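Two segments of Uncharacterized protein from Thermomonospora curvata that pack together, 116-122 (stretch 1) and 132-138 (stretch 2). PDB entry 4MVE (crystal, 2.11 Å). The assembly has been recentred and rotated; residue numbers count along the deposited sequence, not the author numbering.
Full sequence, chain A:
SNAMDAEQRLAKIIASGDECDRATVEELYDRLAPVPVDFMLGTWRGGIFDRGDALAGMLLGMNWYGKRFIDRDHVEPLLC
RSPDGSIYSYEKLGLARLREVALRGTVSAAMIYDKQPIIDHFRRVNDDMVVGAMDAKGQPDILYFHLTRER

Stretch 1 116-122: QPIIDHF
Stretch 2 132-138: GAMDAKG

Two antiparallel beta strands, 118-122 and 132-136, pair edge to edge through backbone hydrogen bonds, reinforced by one side-chain hydrogen bond. Their N-to-C directions differ by 156°, and the contact buries 507 Å² in total. Ile118 faces Ala136, Ile119 faces Asp135, Asp120 faces Met134, His121 faces Ala133 and Phe122 faces Gly132. These residues are extended, phi -131° to -79° and psi 88° to 138°. Pro117 (-81/64) and Lys137 (-43/126) lie outside the strands; Gly138 (93/-39) has a backbone that calls for glycine. Asp120, His121, Phe122, Gly132, Ala133 and Met134 are buried, while Pro117 and Lys137 are exposed.

Ile119 N donates to Asp135 O at 3.0 Å, and Asp135 N to Ile119 O at 2.7 Å. His121 N donates to Ala133 O at 2.9 Å, and Ala133 N to His121 O at 2.8 Å. Beyond the strands, Lys137 N donates to Pro117 O at 3.0 Å. In the non-hydrogen-bonded pairs the CA atoms come closer, 4.3 Å between Ile118 CA and Ala136 CA. CA-H...O contacts add to the pairing, such as Asp120 CA to Ala133 O at 3.4 Å.

Ile119 (m, t), His121, Ala133 and Asp135 share one sheet face. His121 (chi1 m, chi2 -98°) reaches diagonally to Asp135 (chi1 t, chi2 14°), and its NE2 donates to Asp135 OD2 at 3.1 Å. Asp135 OD2 lies at the ring edge, near its plane. Small Ala133 keeps its CB 4.1 Å from His121 CB.

Ile118, Asp120, Phe122, Met134 and Ala136 occupy the other face. Ile118 (m, t) sets CG2 3.6 Å from Met134 CG and CG1 3.9 Å from Ala136 CB. Met134 is selenomethionine (t, t, p); its end leads away. Asp120 (chi1 m, chi2 -37°) sets OD1 3.4 Å from Met134 CG, without a hydrogen bond across the stretches. Phe122 (chi1 m, chi2 -60°) brings CD1 to 3.9 Å from Gly132 CA. A CB on Gly132 would sit tightly, 3.3 Å from Phe122 CE1.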

# COMPACT_ATOMS: atom_id res chain seq x y z
N GLN A 116 7.11 8.90 10.80
CA GLN A 116 7.88 7.67 10.58
C GLN A 116 8.62 7.75 9.28
O GLN A 116 8.05 8.27 8.32
CB GLN A 116 6.94 6.42 10.56
CG GLN A 116 5.95 6.31 11.73
CD GLN A 116 6.61 6.22 13.08
OE1 GLN A 116 7.76 5.81 13.22
NE2 GLN A 116 5.89 6.66 14.11
N PRO A 117 9.87 7.25 9.18
CA PRO A 117 10.62 7.40 7.91
C PRO A 117 10.17 6.32 6.92
O PRO A 117 10.95 5.44 6.57
CB PRO A 117 12.08 7.24 8.35
CG PRO A 117 12.00 6.31 9.56
CD PRO A 117 10.72 6.64 10.25
N ILE A 118 8.89 6.36 6.50
CA ILE A 118 8.29 5.36 5.62
C ILE A 118 7.55 6.03 4.48
O ILE A 118 6.70 6.90 4.71
CB ILE A 118 7.30 4.44 6.43
CG1 ILE A 118 8.00 3.74 7.63
CG2 ILE A 118 6.64 3.40 5.52
CD1 ILE A 118 7.07 3.22 8.74
N ILE A 119 7.86 5.60 3.25
CA ILE A 119 7.15 6.08 2.06
C ILE A 119 6.58 4.88 1.31
O ILE A 119 7.33 3.95 1.07
CB ILE A 119 8.08 6.91 1.14
CG1 ILE A 119 8.60 8.17 1.83
CG2 ILE A 119 7.37 7.27 -0.20
CD1 ILE A 119 9.89 8.70 1.12
N ASP A 120 5.29 4.92 0.90
CA ASP A 120 4.65 3.87 0.09
C ASP A 120 4.42 4.40 -1.32
O ASP A 120 3.58 5.28 -1.51
CB ASP A 120 3.32 3.38 0.69
CG ASP A 120 3.38 2.95 2.14
OD1 ASP A 120 4.40 2.35 2.56
OD2 ASP A 120 2.37 3.13 2.85
N HIS A 121 5.18 3.87 -2.30
CA HIS A 121 5.15 4.26 -3.73
C HIS A 121 4.08 3.45 -4.44
O HIS A 121 4.13 2.22 -4.41
CB HIS A 121 6.52 4.05 -4.38
CG HIS A 121 7.63 4.74 -3.66
ND1 HIS A 121 8.13 5.99 -4.10
CD2 HIS A 121 8.36 4.35 -2.58
CE1 HIS A 121 9.12 6.28 -3.29
NE2 HIS A 121 9.31 5.31 -2.37
N PHE A 122 3.05 4.12 -4.98
CA PHE A 122 1.91 3.43 -5.59
C PHE A 122 2.01 3.33 -7.11
O PHE A 122 2.34 4.31 -7.79
CB PHE A 122 0.61 4.14 -5.22
CG PHE A 122 0.35 4.17 -3.75
CD1 PHE A 122 0.23 2.99 -3.02
CD2 PHE A 122 0.26 5.38 -3.07
CE1 PHE A 122 0.02 3.03 -1.64
CE2 PHE A 122 0.08 5.41 -1.69
CZ PHE A 122 -0.07 4.24 -0.99
N GLY A 132 1.59 -1.24 -3.56
CA GLY A 132 2.34 -0.23 -2.81
C GLY A 132 3.71 -0.78 -2.54
O GLY A 132 3.83 -1.95 -2.15
N ALA A 133 4.76 0.05 -2.73
CA ALA A 133 6.16 -0.28 -2.49
C ALA A 133 6.64 0.48 -1.26
O ALA A 133 6.83 1.70 -1.31
CB ALA A 133 7.01 0.06 -3.71
N MSE A 134 6.76 -0.22 -0.12
CA MSE A 134 7.16 0.41 1.11
C MSE A 134 8.68 0.63 1.14
O MSE A 134 9.46 -0.34 1.03
CB MSE A 134 6.71 -0.43 2.34
CG MSE A 134 6.97 0.33 3.62
SE MSE A 134 6.86 -0.80 5.18
CE MSE A 134 8.56 -1.81 4.87
N ASP A 135 9.08 1.90 1.30
CA ASP A 135 10.47 2.40 1.35
C ASP A 135 10.70 2.97 2.77
O ASP A 135 10.42 4.14 3.03
CB ASP A 135 10.62 3.46 0.22
CG ASP A 135 11.84 4.37 0.21
OD1 ASP A 135 12.83 4.07 0.95
OD2 ASP A 135 11.83 5.36 -0.56
N ALA A 136 11.12 2.09 3.70
CA ALA A 136 11.33 2.42 5.12
C ALA A 136 12.82 2.45 5.46
O ALA A 136 13.55 1.47 5.22
CB ALA A 136 10.63 1.39 6.02
N LYS A 137 13.25 3.57 6.07
CA LYS A 137 14.62 3.79 6.48
C LYS A 137 15.24 2.57 7.14
O LYS A 137 14.69 2.02 8.11
CB LYS A 137 14.73 4.98 7.42
CG LYS A 137 16.16 5.22 7.86
CD LYS A 137 16.28 6.50 8.61
CE LYS A 137 16.85 7.55 7.71
NZ LYS A 137 17.51 8.64 8.50
N GLY A 138 16.38 2.18 6.58
CA GLY A 138 17.15 1.06 7.07
C GLY A 138 16.84 -0.27 6.42
O GLY A 138 17.77 -1.06 6.21